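Local coordinates for protein cocosin 1 acidic chain (Cocos nucifera, PDB 5WPW) that serves as a seed storage protein of the 11S globulin (legumin) family, a hexameric nutrient reservoir built from two-cupin subunits, at residues S19-T24 with R209-R214; G38-R44 with A136-T142; S55-R61 with V118-Y124; W125-N129 with G218-R223; Q155-R161 with I175-L180. The protein carries 2 engineered substitutions. Residues are numbered along the deposited sequence.

Overall arrangement
From the N terminus, the hairpin at 19-24 opens interaction 1, whose loop closes only at 209-214 and contains interactions 2, 3 and 5. Inside it, interaction 2 pairs strands 40-46 and 134-140 of one sheet of the N-terminal cupin domain and encloses interaction 3, where the turn after strand 50-57 meets that between 114-118 and 124-127. Interaction 4 begins within the loops of 1 and 2 and ends beyond both, so it crosses them; it encloses interaction 5, which follows 2 and 3 in series. Arg44 with Glu211 links 1 to 2, Asp141 with Pro60 links 2 to 3, and Met56 with Phe156 links 3 to 5, joining the two facing sheets and the segment leading to the helices.

Interaction 1. Residues S19-T24 with R209-R214; sequences SEAGVT and RGEIVR
The turn of a beta hairpin, joining strands 15-19 and 22-26 of the N-terminal cupin domain, rests on strand 212-214 of the other sheet. Strand portions 22-24 and 212-214 run antiparallel (177°), their axes 7.4 Å apart. Ser19 N bonds to Gly22 O (2.8 Å) across the turn, and the next two amides reach over the gap: Glu20 N donates to Arg209 O (2.9 Å), Ala21 N to Ile212 O (3.0 Å). Glu20, the most covered residue, extends its side chain (t, t), so that OE1 accepts Arg214 N at 2.8 Å. A water donates to Glu20 OE1 (2.7 Å) and Arg214 O (2.7 Å) and accepts from Arg209 NH1 (3.3 Å), which is also bonded to Asn391 of the second subunit. Ile212 (m, t) fills the space beneath the turn; a CB on Gly22 would sit only 3.0 Å from Ile212 CD1. Ala21 CB packs 4.0 Å from Ile212 CG2 and lies over one face of the Arg214 guanidinium, 3.8 Å from Arg214 NE.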
# COMPACT_ATOMS: atom_id res chain seq x y z
N SER A 19 -23.18 29.28 25.93
CA SER A 19 -22.12 29.20 26.91
C SER A 19 -21.70 30.61 27.32
O SER A 19 -22.20 31.61 26.79
CB SER A 19 -20.93 28.41 26.35
OG SER A 19 -21.23 27.03 26.19
N GLU A 20 -20.75 30.68 28.26
CA GLU A 20 -20.28 31.95 28.79
C GLU A 20 -19.67 32.82 27.70
O GLU A 20 -19.95 34.03 27.63
CB GLU A 20 -19.27 31.69 29.90
CG GLU A 20 -18.71 32.92 30.58
CD GLU A 20 -17.73 32.56 31.68
OE1 GLU A 20 -16.62 32.05 31.38
OE2 GLU A 20 -18.08 32.77 32.87
N ALA A 21 -18.83 32.24 26.83
CA ALA A 21 -18.07 33.00 25.84
C ALA A 21 -18.38 32.56 24.41
O ALA A 21 -17.52 32.68 23.53
CB ALA A 21 -16.58 32.91 26.11
N GLY A 22 -19.58 32.05 24.17
CA GLY A 22 -19.97 31.66 22.83
C GLY A 22 -21.24 30.84 22.85
O GLY A 22 -21.85 30.65 23.91
N VAL A 23 -21.64 30.38 21.66
CA VAL A 23 -22.82 29.56 21.44
C VAL A 23 -22.51 28.44 20.45
O VAL A 23 -21.68 28.59 19.54
CB VAL A 23 -24.04 30.36 20.92
CG1 VAL A 23 -24.21 31.68 21.66
CG2 VAL A 23 -23.95 30.59 19.43
N THR A 24 -23.20 27.31 20.64
CA THR A 24 -23.09 26.14 19.77
C THR A 24 -24.47 25.83 19.19
O THR A 24 -25.41 25.57 19.94
CB THR A 24 -22.57 24.92 20.54
OG1 THR A 24 -21.34 25.26 21.20
CG2 THR A 24 -22.32 23.76 19.59
N ARG A 209 -20.40 27.56 33.17
CA ARG A 209 -19.93 28.25 31.98
C ARG A 209 -20.26 27.52 30.67
O ARG A 209 -20.33 28.16 29.62
CB ARG A 209 -18.43 28.49 32.06
CG ARG A 209 -17.97 29.17 33.35
CD ARG A 209 -16.44 29.22 33.44
NE ARG A 209 -15.86 27.88 33.61
CZ ARG A 209 -14.58 27.61 33.41
NH1 ARG A 209 -13.75 28.57 33.03
NH2 ARG A 209 -14.12 26.37 33.58
N GLY A 210 -20.46 26.21 30.71
CA GLY A 210 -20.60 25.49 29.44
C GLY A 210 -19.25 25.16 28.84
O GLY A 210 -18.21 25.20 29.52
N GLU A 211 -19.24 24.82 27.54
CA GLU A 211 -18.02 24.35 26.89
C GLU A 211 -17.23 25.45 26.19
O GLU A 211 -16.14 25.18 25.67
CB GLU A 211 -18.36 23.23 25.89
CG GLU A 211 -19.24 23.68 24.77
CD GLU A 211 -19.15 22.75 23.57
OE1 GLU A 211 -18.18 21.96 23.47
OE2 GLU A 211 -20.06 22.82 22.71
N ILE A 212 -17.72 26.68 26.17
CA ILE A 212 -16.94 27.83 25.71
C ILE A 212 -16.91 28.82 26.86
O ILE A 212 -17.95 29.38 27.22
CB ILE A 212 -17.53 28.47 24.45
CG1 ILE A 212 -17.77 27.40 23.37
CG2 ILE A 212 -16.61 29.57 23.97
CD1 ILE A 212 -18.68 27.88 22.23
N VAL A 213 -15.73 29.02 27.45
CA VAL A 213 -15.57 29.80 28.68
C VAL A 213 -14.68 31.01 28.43
O VAL A 213 -13.87 31.02 27.50
CB VAL A 213 -15.00 28.91 29.82
CG1 VAL A 213 -15.77 27.62 29.90
CG2 VAL A 213 -13.47 28.66 29.65
N ARG A 214 -14.84 32.04 29.26
CA ARG A 214 -14.08 33.28 29.09
C ARG A 214 -12.75 33.19 29.82
O ARG A 214 -12.71 32.82 31.00
CB ARG A 214 -14.90 34.48 29.59
CG ARG A 214 -14.35 35.86 29.19
CD ARG A 214 -14.79 36.32 27.77
NE ARG A 214 -16.25 36.38 27.58
CZ ARG A 214 -16.86 36.96 26.55
NH1 ARG A 214 -16.16 37.57 25.59
NH2 ARG A 214 -18.19 36.94 26.48
O HOH W 1 -14.33 31.78 32.84

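Interaction 2. Residues G38-R44 with A136-T142; sequences GVSTIRR and AITVLDT
Two neighbouring strands, 40-44 and 136-140, run antiparallel at 164° with axes 4.8 Å apart, and their backbones satisfy each other in three hydrogen-bonded pairs. Ser40 N reaches Leu140 O (3.1 Å) and Leu140 N returns to Ser40 O (2.8 Å); Ile42 N bonds Thr138 O (3.0 Å) and Thr138 N bonds Ile42 O (2.8 Å); Arg44 N bonds Ala136 O (2.9 Å) and Ala136 N bonds Arg44 O (2.9 Å). Thr41-Val139 and Arg43-Ile137 are the intervening non-hydrogen-bonded pairs. Their backbones bond outward instead, Thr41 to Phe27 and Arg43 to Asp25 on one flank, Ile137 to Tyr64 and Val139 to Leu62 on the other. This is the middle of a sheet of the N-terminal cupin barrel. One face carries Ser40, Ile42, Arg44 and their partners, with Ile42 CG1 3.7 Å from Thr138 CB; Arg44 forms a salt bridge with Glu211. The face with Thr41, Arg43, Ile137 and Val139 looks to helix 32-37 and to strand 309-314 of the second cupin domain, and Thr41 OG1 is buried there without a polar partner. Gly38 (phi 70°) leaves that helix. Two residues on, a water lies 2.5 Å from Ser40 OG and 2.7 Å from Thr142 OG1, and donates weakly to Val39 O (3.4 Å). Ser40 OG is also hydrogen-bonded to Glu29.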
# COMPACT_ATOMS: atom_id res chain seq x y z
N GLY A 38 -25.22 10.25 6.83
CA GLY A 38 -24.42 9.68 7.90
C GLY A 38 -23.48 10.65 8.60
O GLY A 38 -22.36 10.27 8.98
N VAL A 39 -23.92 11.90 8.78
CA VAL A 39 -23.12 12.94 9.40
C VAL A 39 -23.95 13.65 10.47
O VAL A 39 -25.18 13.52 10.53
CB VAL A 39 -22.59 13.98 8.37
CG1 VAL A 39 -21.66 13.31 7.33
CG2 VAL A 39 -23.73 14.65 7.68
N SER A 40 -23.24 14.34 11.37
CA SER A 40 -23.79 15.35 12.26
C SER A 40 -23.04 16.65 12.03
O SER A 40 -21.82 16.64 11.81
CB SER A 40 -23.65 14.94 13.74
OG SER A 40 -23.97 13.58 13.93
N THR A 41 -23.75 17.78 12.09
CA THR A 41 -23.15 19.09 11.83
C THR A 41 -23.42 20.00 13.02
O THR A 41 -24.49 19.94 13.64
CB THR A 41 -23.71 19.73 10.54
OG1 THR A 41 -23.35 18.95 9.39
CG2 THR A 41 -23.15 21.14 10.34
N ILE A 42 -22.42 20.81 13.36
CA ILE A 42 -22.58 21.81 14.41
C ILE A 42 -21.92 23.09 13.94
O ILE A 42 -20.93 23.08 13.20
CB ILE A 42 -22.01 21.35 15.77
CG1 ILE A 42 -20.49 21.44 15.80
CG2 ILE A 42 -22.46 19.94 16.12
CD1 ILE A 42 -19.88 20.82 17.05
N ARG A 43 -22.49 24.21 14.36
CA ARG A 43 -21.90 25.52 14.17
C ARG A 43 -21.59 26.11 15.54
O ARG A 43 -22.42 26.05 16.44
CB ARG A 43 -22.82 26.47 13.39
CG ARG A 43 -22.18 27.83 13.12
CD ARG A 43 -23.21 28.90 12.79
NE ARG A 43 -23.87 28.62 11.52
CZ ARG A 43 -25.16 28.79 11.30
NH1 ARG A 43 -25.94 29.25 12.27
NH2 ARG A 43 -25.69 28.49 10.11
N ARG A 44 -20.40 26.67 15.68
CA ARG A 44 -19.99 27.33 16.92
C ARG A 44 -19.60 28.77 16.67
O ARG A 44 -18.95 29.09 15.67
CB ARG A 44 -18.82 26.62 17.57
CG ARG A 44 -19.20 25.74 18.68
CD ARG A 44 -17.98 25.37 19.44
NE ARG A 44 -17.55 24.02 19.13
CZ ARG A 44 -18.07 22.93 19.69
NH1 ARG A 44 -17.62 21.74 19.35
NH2 ARG A 44 -19.03 23.05 20.59
N ALA A 136 -17.20 28.67 13.46
CA ALA A 136 -16.71 27.40 12.94
C ALA A 136 -17.88 26.53 12.53
O ALA A 136 -18.86 26.41 13.27
CB ALA A 136 -15.87 26.66 14.00
N ILE A 137 -17.79 25.91 11.35
CA ILE A 137 -18.78 24.91 10.95
C ILE A 137 -18.08 23.56 10.90
O ILE A 137 -17.04 23.41 10.23
CB ILE A 137 -19.45 25.24 9.61
CG1 ILE A 137 -20.20 24.01 9.15
CG2 ILE A 137 -18.43 25.65 8.59
CD1 ILE A 137 -21.14 24.23 8.06
N THR A 138 -18.62 22.59 11.64
CA THR A 138 -18.02 21.27 11.82
C THR A 138 -18.93 20.18 11.29
O THR A 138 -20.12 20.14 11.63
CB THR A 138 -17.77 21.02 13.30
OG1 THR A 138 -16.71 21.86 13.73
CG2 THR A 138 -17.44 19.56 13.54
N VAL A 139 -18.38 19.28 10.47
CA VAL A 139 -19.10 18.11 9.98
C VAL A 139 -18.39 16.87 10.53
O VAL A 139 -17.18 16.71 10.33
CB VAL A 139 -19.17 18.07 8.44
CG1 VAL A 139 -19.99 16.89 7.97
CG2 VAL A 139 -19.75 19.37 7.86
N LEU A 140 -19.12 16.07 11.30
CA LEU A 140 -18.60 14.86 11.93
C LEU A 140 -19.11 13.62 11.18
O LEU A 140 -20.32 13.46 11.00
CB LEU A 140 -19.03 14.78 13.39
CG LEU A 140 -18.49 15.80 14.41
CD1 LEU A 140 -19.62 16.56 15.07
CD2 LEU A 140 -17.65 15.03 15.45
N ASP A 141 -18.20 12.74 10.75
CA ASP A 141 -18.65 11.57 9.98
C ASP A 141 -18.91 10.44 10.97
O ASP A 141 -18.03 9.66 11.29
CB ASP A 141 -17.63 11.18 8.92
CG ASP A 141 -18.13 10.06 8.01
OD1 ASP A 141 -19.28 9.60 8.18
OD2 ASP A 141 -17.37 9.63 7.12
N THR A 142 -20.15 10.35 11.45
CA THR A 142 -20.51 9.34 12.43
C THR A 142 -20.76 7.97 11.81
O THR A 142 -20.95 7.00 12.54
CB THR A 142 -21.75 9.80 13.20
OG1 THR A 142 -22.77 10.16 12.26
CG2 THR A 142 -21.41 11.04 14.05
O HOH W 2 -25.02 11.39 13.18

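Interaction 3. Residues S55-R61 with V118-Y124; sequences SMSNAPR and VPNGFAY
Ser55 and Tyr124 form an antiparallel hydrogen-bonded pair, with Ser55 N to Tyr124 O at 3.2 Å and Tyr124 N to Ser55 O at 3.0 Å. A second such pair joins Arg61 N to Val118 O (3.2 Å) and Val118 N to Arg61 O (3.1 Å). Between them the pairing is interrupted: segment 55-61 bends after Ser57, 119-122 makes a type II turn with Gly121 at phi 77°, and Gly121 N donates to Ser57 O (2.9 Å). Asn120 (chi1 p) puts CB against the bend of 58-60, 3.5 Å from Asn58 O and 3.7 Å from Pro60 N. Met56, also p, touches Phe122 O through CB (3.5 Å), then leads away, and packs on Asn346 of the second subunit. Arg61 (p, t, p) folds back across the gap in this N-terminal cupin barrel, NE 3.8 Å from Val118 CB and NH1 4.2 Å from Tyr124 CD2, Val118 and Tyr124 both in t. One water accepts from Arg61 NE (3.0 Å); another accepts from Arg61 NH2 (3.2 Å) and Ser57 N (2.8 Å). A buried guanidinium thus lies against apolar carbon, and since neither segment supplies an acid, water meets its NE and NH2.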
# COMPACT_ATOMS: atom_id res chain seq x y z
N SER A 55 -11.95 18.33 24.53
CA SER A 55 -12.93 17.26 24.40
C SER A 55 -12.51 16.39 23.22
O SER A 55 -11.69 16.79 22.39
CB SER A 55 -14.36 17.79 24.21
OG SER A 55 -14.59 18.31 22.90
N MET A 56 -13.07 15.19 23.17
CA MET A 56 -12.80 14.29 22.05
C MET A 56 -14.11 13.66 21.62
O MET A 56 -15.06 13.53 22.41
CB MET A 56 -11.73 13.26 22.38
CG MET A 56 -11.98 12.38 23.55
SD MET A 56 -12.82 10.86 23.04
CE MET A 56 -12.70 9.94 24.58
N SER A 57 -14.18 13.29 20.34
CA SER A 57 -15.39 12.77 19.73
C SER A 57 -15.14 11.37 19.16
O SER A 57 -14.01 11.02 18.83
CB SER A 57 -15.90 13.69 18.61
OG SER A 57 -16.42 14.92 19.13
N ASN A 58 -16.21 10.57 19.09
CA ASN A 58 -16.15 9.23 18.51
C ASN A 58 -16.03 9.24 16.99
O ASN A 58 -15.78 8.17 16.41
CB ASN A 58 -17.39 8.42 18.90
CG ASN A 58 -18.70 8.97 18.25
OD1 ASN A 58 -18.89 10.20 18.14
ND2 ASN A 58 -19.59 8.07 17.83
N ALA A 59 -16.22 10.38 16.36
CA ALA A 59 -16.23 10.48 14.90
C ALA A 59 -15.16 11.44 14.41
O ALA A 59 -14.90 12.47 15.06
CB ALA A 59 -17.59 10.94 14.42
N PRO A 60 -14.48 11.14 13.30
CA PRO A 60 -13.56 12.12 12.71
C PRO A 60 -14.37 13.29 12.17
O PRO A 60 -15.56 13.15 11.87
CB PRO A 60 -12.86 11.34 11.59
CG PRO A 60 -13.88 10.31 11.17
CD PRO A 60 -14.62 9.93 12.46
N ARG A 61 -13.73 14.45 12.09
CA ARG A 61 -14.43 15.67 11.66
C ARG A 61 -13.54 16.57 10.83
O ARG A 61 -12.31 16.50 10.88
CB ARG A 61 -14.96 16.44 12.88
CG ARG A 61 -14.00 17.40 13.46
CD ARG A 61 -14.51 17.92 14.78
NE ARG A 61 -14.11 17.03 15.86
CZ ARG A 61 -14.20 17.34 17.14
NH1 ARG A 61 -14.66 18.53 17.50
NH2 ARG A 61 -13.80 16.46 18.05
N VAL A 118 -9.72 16.82 12.56
CA VAL A 118 -9.54 16.23 13.89
C VAL A 118 -9.91 14.75 13.90
O VAL A 118 -11.10 14.43 13.86
CB VAL A 118 -10.38 17.01 14.92
CG1 VAL A 118 -10.19 16.43 16.29
CG2 VAL A 118 -10.01 18.47 14.90
N PRO A 119 -8.95 13.82 13.98
CA PRO A 119 -9.28 12.39 14.10
C PRO A 119 -10.14 12.09 15.31
O PRO A 119 -10.03 12.73 16.35
CB PRO A 119 -7.91 11.71 14.25
CG PRO A 119 -6.88 12.77 13.93
CD PRO A 119 -7.52 14.09 14.19
N ASN A 120 -10.96 11.06 15.20
CA ASN A 120 -11.71 10.64 16.38
C ASN A 120 -10.75 10.26 17.50
O ASN A 120 -9.63 9.83 17.27
CB ASN A 120 -12.58 9.45 16.05
CG ASN A 120 -11.78 8.34 15.49
OD1 ASN A 120 -11.11 8.52 14.46
ND2 ASN A 120 -11.76 7.20 16.17
N GLY A 121 -11.21 10.44 18.74
CA GLY A 121 -10.46 9.99 19.88
C GLY A 121 -9.28 10.84 20.30
O GLY A 121 -8.59 10.47 21.25
N PHE A 122 -9.02 11.97 19.62
CA PHE A 122 -7.94 12.89 19.98
C PHE A 122 -8.51 14.12 20.68
O PHE A 122 -9.43 14.76 20.17
CB PHE A 122 -7.16 13.37 18.74
CG PHE A 122 -6.31 12.31 18.07
CD1 PHE A 122 -6.79 11.04 17.84
CD2 PHE A 122 -5.02 12.62 17.64
CE1 PHE A 122 -6.00 10.08 17.21
CE2 PHE A 122 -4.23 11.68 17.01
CZ PHE A 122 -4.72 10.40 16.80
N ALA A 123 -7.92 14.49 21.82
CA ALA A 123 -8.32 15.71 22.52
C ALA A 123 -7.98 16.97 21.73
O ALA A 123 -6.87 17.13 21.21
CB ALA A 123 -7.67 15.77 23.90
N TYR A 124 -8.94 17.90 21.71
CA TYR A 124 -8.91 19.10 20.88
C TYR A 124 -9.41 20.29 21.69
O TYR A 124 -10.39 20.16 22.43
CB TYR A 124 -9.83 18.88 19.67
CG TYR A 124 -10.15 20.06 18.78
CD1 TYR A 124 -9.24 20.49 17.84
CD2 TYR A 124 -11.38 20.69 18.85
CE1 TYR A 124 -9.52 21.55 16.99
CE2 TYR A 124 -11.68 21.76 18.00
CZ TYR A 124 -10.74 22.18 17.08
OH TYR A 124 -11.00 23.23 16.22
O HOH W 3 -13.08 20.72 22.15
O HOH W 4 -11.98 13.84 18.63
O HOH W 5 -12.97 14.26 15.86

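Interaction 4. Residues W125-N129 with G218-R223; sequences WCYNN and GLQVLR
A face of the N-terminal cupin barrel, at strand 124-127, is covered here by the extended segment 218-223, which passes over it at 105° (end to end) without strand pairing. Alternation sets the shape: Trp125, Tyr127 and Asn129 project toward the covering segment, and Leu219, Val221 and Arg223 project back. Leu219 (t, p) is the main bump. It fills the hollow between the two aromatic rings, CD2 4.2 Å from Trp125 CZ3 and CB against Tyr127 CZ at 3.4 Å. Trp125 (chi1 p, chi2 -96°) offers its six-membered ring to Val221 as well, CH2 4.4 Å from Val221 CG1, and Pro385 of the second subunit packs on both of these residues. Gly218, at phi 75°, passes close to the phenol, its CA 3.5 Å from Tyr127 OH, and the next amide, Leu219 N, donates to Tyr127 OH at 3.0 Å. Tyr127 (chi1 t) therefore bonds through its hydroxyl while its ring takes a CH-pi contact: Leu219 CB stands 3.5 Å from the Tyr127 ring centroid, 15° off the normal.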
# COMPACT_ATOMS: atom_id res chain seq x y z
N TRP A 125 -8.77 21.46 21.52
CA TRP A 125 -9.25 22.70 22.13
C TRP A 125 -8.96 23.87 21.19
O TRP A 125 -8.11 23.79 20.30
CB TRP A 125 -8.63 22.93 23.53
CG TRP A 125 -7.13 23.00 23.55
CD1 TRP A 125 -6.26 21.97 23.83
CD2 TRP A 125 -6.31 24.15 23.32
NE1 TRP A 125 -4.97 22.41 23.76
CE2 TRP A 125 -4.97 23.74 23.44
CE3 TRP A 125 -6.59 25.49 23.00
CZ2 TRP A 125 -3.90 24.62 23.26
CZ3 TRP A 125 -5.52 26.37 22.82
CH2 TRP A 125 -4.19 25.92 22.94
N CYS A 126 -9.66 24.99 21.42
CA CYS A 126 -9.74 26.08 20.45
C CYS A 126 -9.86 27.39 21.21
O CYS A 126 -10.78 27.53 22.02
CB CYS A 126 -10.96 25.92 19.55
SG CYS A 126 -11.10 27.17 18.28
N TYR A 127 -8.98 28.35 20.92
CA TYR A 127 -9.01 29.64 21.62
C TYR A 127 -9.03 30.79 20.62
O TYR A 127 -8.22 30.84 19.69
CB TYR A 127 -7.81 29.77 22.56
CG TYR A 127 -7.65 31.15 23.22
CD1 TYR A 127 -8.51 31.56 24.23
CD2 TYR A 127 -6.64 32.02 22.82
CE1 TYR A 127 -8.37 32.84 24.85
CE2 TYR A 127 -6.48 33.31 23.42
CZ TYR A 127 -7.35 33.70 24.43
OH TYR A 127 -7.19 34.96 25.03
N ASN A 128 -9.94 31.74 20.85
CA ASN A 128 -10.09 32.93 20.00
C ASN A 128 -9.24 34.05 20.57
O ASN A 128 -9.61 34.66 21.58
CB ASN A 128 -11.56 33.33 19.93
CG ASN A 128 -11.80 34.56 19.05
OD1 ASN A 128 -10.87 35.11 18.44
ND2 ASN A 128 -13.05 34.96 18.96
N ASN A 129 -8.12 34.35 19.93
CA ASN A 129 -7.24 35.41 20.39
C ASN A 129 -7.32 36.67 19.53
O ASN A 129 -6.47 37.55 19.66
CB ASN A 129 -5.79 34.92 20.43
CG ASN A 129 -5.27 34.55 19.07
OD1 ASN A 129 -5.99 34.59 18.06
ND2 ASN A 129 -4.02 34.19 19.02
N GLY A 218 -6.77 36.82 29.26
CA GLY A 218 -6.17 36.34 28.04
C GLY A 218 -5.63 34.95 28.29
O GLY A 218 -5.49 34.53 29.44
N LEU A 219 -5.35 34.20 27.24
CA LEU A 219 -4.77 32.88 27.39
C LEU A 219 -3.37 32.96 26.82
O LEU A 219 -3.19 33.18 25.62
CB LEU A 219 -5.60 31.83 26.66
CG LEU A 219 -5.12 30.39 26.84
CD1 LEU A 219 -5.65 29.88 28.15
CD2 LEU A 219 -5.58 29.51 25.68
N GLN A 220 -2.36 32.76 27.66
CA GLN A 220 -0.99 32.74 27.19
C GLN A 220 -0.54 31.29 27.07
O GLN A 220 -0.63 30.52 28.03
CB GLN A 220 -0.05 33.51 28.11
CG GLN A 220 -0.29 35.02 28.07
CD GLN A 220 0.54 35.73 27.01
OE1 GLN A 220 0.00 36.19 26.00
NE2 GLN A 220 1.85 35.80 27.22
N VAL A 221 -0.08 30.93 25.88
CA VAL A 221 0.52 29.63 25.61
C VAL A 221 1.83 29.90 24.89
O VAL A 221 2.08 31.01 24.43
CB VAL A 221 -0.40 28.72 24.76
CG1 VAL A 221 -1.79 28.65 25.35
CG2 VAL A 221 -0.44 29.21 23.32
N LEU A 222 2.67 28.89 24.80
CA LEU A 222 3.89 29.05 24.03
C LEU A 222 3.56 28.97 22.54
O LEU A 222 2.93 28.01 22.09
CB LEU A 222 4.92 27.99 24.40
CG LEU A 222 5.51 28.10 25.81
CD1 LEU A 222 5.71 26.72 26.40
CD2 LEU A 222 6.84 28.80 25.72
N ARG A 223 3.95 29.99 21.79
CA ARG A 223 3.70 29.99 20.35
C ARG A 223 4.54 31.06 19.67
O ARG A 223 4.77 32.14 20.23
CB ARG A 223 2.23 30.25 20.06
CG ARG A 223 1.72 31.49 20.74
CD ARG A 223 0.77 32.21 19.84
NE ARG A 223 -0.08 33.11 20.60
CZ ARG A 223 -1.12 33.73 20.09
NH1 ARG A 223 -1.41 33.54 18.80
NH2 ARG A 223 -1.86 34.54 20.84

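Interaction 5. Residues Q155-R161 with I175-L180; sequences QFLLAGR and IKENIL
Ile175 starts the second segment by laying CG2 over one face of the Arg161 guanidinium, 3.7 Å from Arg161 NH2. Lys176 then reaches back along strand 155-157 with chi1 at 146°: its CD lies 3.6 Å from Leu157 CD1, and NZ donates to Gln155 O (2.8 Å) and to a water (2.7 Å) that also accepts from Gln155 N (3.3 Å). NZ also donates to the backbone O of Asp325 of the second subunit. Arg161 CA makes a CA-H...O contact with Lys176 O at 3.2 Å. Glu177 (m, m) forms a salt bridge from OE2 to Arg161 NE at 3.0 Å, while Arg161 NH1 bonds the backbone O of Asp207. A water donates to Glu177 O (2.5 Å) and accepts from Leu157 N (2.9 Å). Here the chain is leaving the N-terminal cupin barrel for helices 185-192 and 196-202, and strand 155-157 and the weakly bonded strand 175-177 lie at 63°, axes 7.8 Å apart. Asn178 (chi1 p) sets CB 3.4 Å from Leu157 O, and its ND2 bonds weakly to Gly160 O (3.4 Å); Gly160 has phi 89° and psi -163°, where a CB would jam against the preceding carbonyl. Ile179 N donates to Leu157 O (2.9 Å), and Ile179 packs CD1 on Leu158 CD2 (3.5 Å) and CG2 on Phe156 CB (3.9 Å). Leu180 CD1 ends 4.0 Å from Leu158 O.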
# COMPACT_ATOMS: atom_id res chain seq x y z
N GLN A 155 -19.72 13.14 22.24
CA GLN A 155 -18.65 14.02 22.67
C GLN A 155 -18.29 13.75 24.12
O GLN A 155 -19.17 13.71 24.98
CB GLN A 155 -19.05 15.49 22.49
CG GLN A 155 -17.87 16.43 22.35
CD GLN A 155 -18.15 17.82 22.90
OE1 GLN A 155 -19.12 18.03 23.62
NE2 GLN A 155 -17.30 18.78 22.56
N PHE A 156 -16.99 13.59 24.39
CA PHE A 156 -16.45 13.26 25.70
C PHE A 156 -15.65 14.47 26.17
O PHE A 156 -14.55 14.71 25.67
CB PHE A 156 -15.55 12.02 25.64
CG PHE A 156 -16.26 10.75 25.21
CD1 PHE A 156 -16.67 10.57 23.91
CD2 PHE A 156 -16.48 9.72 26.13
CE1 PHE A 156 -17.31 9.38 23.52
CE2 PHE A 156 -17.10 8.54 25.75
CZ PHE A 156 -17.52 8.37 24.45
N LEU A 157 -16.20 15.22 27.12
CA LEU A 157 -15.51 16.39 27.64
C LEU A 157 -14.40 15.97 28.59
O LEU A 157 -14.62 15.13 29.46
CB LEU A 157 -16.49 17.30 28.38
CG LEU A 157 -17.60 17.91 27.55
CD1 LEU A 157 -18.75 18.27 28.47
CD2 LEU A 157 -17.06 19.12 26.83
N LEU A 158 -13.21 16.54 28.42
CA LEU A 158 -12.16 16.34 29.40
C LEU A 158 -12.30 17.30 30.58
O LEU A 158 -11.80 17.02 31.68
CB LEU A 158 -10.77 16.51 28.76
CG LEU A 158 -10.20 15.44 27.82
CD1 LEU A 158 -8.69 15.63 27.66
CD2 LEU A 158 -10.52 14.05 28.31
N ALA A 159 -12.98 18.42 30.38
CA ALA A 159 -13.22 19.37 31.44
C ALA A 159 -14.56 20.02 31.20
O ALA A 159 -15.03 20.10 30.06
CB ALA A 159 -12.11 20.42 31.49
N GLY A 160 -15.19 20.49 32.28
CA GLY A 160 -16.39 21.29 32.15
C GLY A 160 -17.69 20.50 32.13
O GLY A 160 -17.76 19.34 32.53
N ARG A 161 -18.74 21.18 31.66
CA ARG A 161 -20.10 20.67 31.58
C ARG A 161 -20.81 21.40 30.45
O ARG A 161 -20.42 22.51 30.08
CB ARG A 161 -20.90 20.87 32.88
CG ARG A 161 -20.31 20.26 34.14
CD ARG A 161 -20.99 20.83 35.38
NE ARG A 161 -22.28 20.20 35.67
CZ ARG A 161 -23.37 20.87 36.05
NH1 ARG A 161 -23.32 22.20 36.16
NH2 ARG A 161 -24.50 20.22 36.30
N ILE A 175 -27.63 18.09 31.34
CA ILE A 175 -26.28 18.64 31.36
C ILE A 175 -25.28 17.49 31.33
O ILE A 175 -25.29 16.63 32.22
CB ILE A 175 -26.02 19.55 32.57
CG1 ILE A 175 -26.87 20.83 32.46
CG2 ILE A 175 -24.55 19.93 32.65
CD1 ILE A 175 -26.30 22.04 33.21
N LYS A 176 -24.42 17.48 30.32
CA LYS A 176 -23.40 16.45 30.15
C LYS A 176 -22.17 16.80 30.97
O LYS A 176 -21.62 17.90 30.85
CB LYS A 176 -23.05 16.32 28.66
CG LYS A 176 -21.60 15.97 28.34
CD LYS A 176 -21.28 16.34 26.89
CE LYS A 176 -22.22 15.64 25.90
NZ LYS A 176 -21.87 14.19 25.73
N GLU A 177 -21.74 15.86 31.81
CA GLU A 177 -20.57 16.04 32.66
C GLU A 177 -19.30 15.62 31.94
O GLU A 177 -19.32 14.90 30.94
CB GLU A 177 -20.73 15.25 33.96
CG GLU A 177 -21.97 15.59 34.78
CD GLU A 177 -21.76 16.83 35.63
OE1 GLU A 177 -20.63 17.36 35.63
OE2 GLU A 177 -22.71 17.26 36.31
N ASN A 178 -18.16 16.09 32.45
CA ASN A 178 -16.90 15.66 31.90
C ASN A 178 -16.58 14.25 32.40
O ASN A 178 -17.15 13.78 33.39
CB ASN A 178 -15.79 16.64 32.25
CG ASN A 178 -15.34 16.52 33.68
OD1 ASN A 178 -14.42 15.77 33.98
ND2 ASN A 178 -15.99 17.27 34.56
N ILE A 179 -15.68 13.57 31.69
CA ILE A 179 -15.47 12.15 31.95
C ILE A 179 -14.87 11.92 33.33
O ILE A 179 -15.11 10.87 33.94
CB ILE A 179 -14.59 11.55 30.86
CG1 ILE A 179 -13.34 12.40 30.71
CG2 ILE A 179 -15.37 11.53 29.55
CD1 ILE A 179 -12.15 11.64 30.19
N LEU A 180 -14.08 12.87 33.83
CA LEU A 180 -13.49 12.70 35.16
C LEU A 180 -14.56 12.65 36.24
O LEU A 180 -14.36 12.03 37.29
CB LEU A 180 -12.49 13.81 35.45
CG LEU A 180 -11.37 13.98 34.42
CD1 LEU A 180 -10.42 15.08 34.87
CD2 LEU A 180 -10.63 12.66 34.18
O HOH W 6 -22.65 12.76 23.60
O HOH W 7 -18.45 14.31 28.64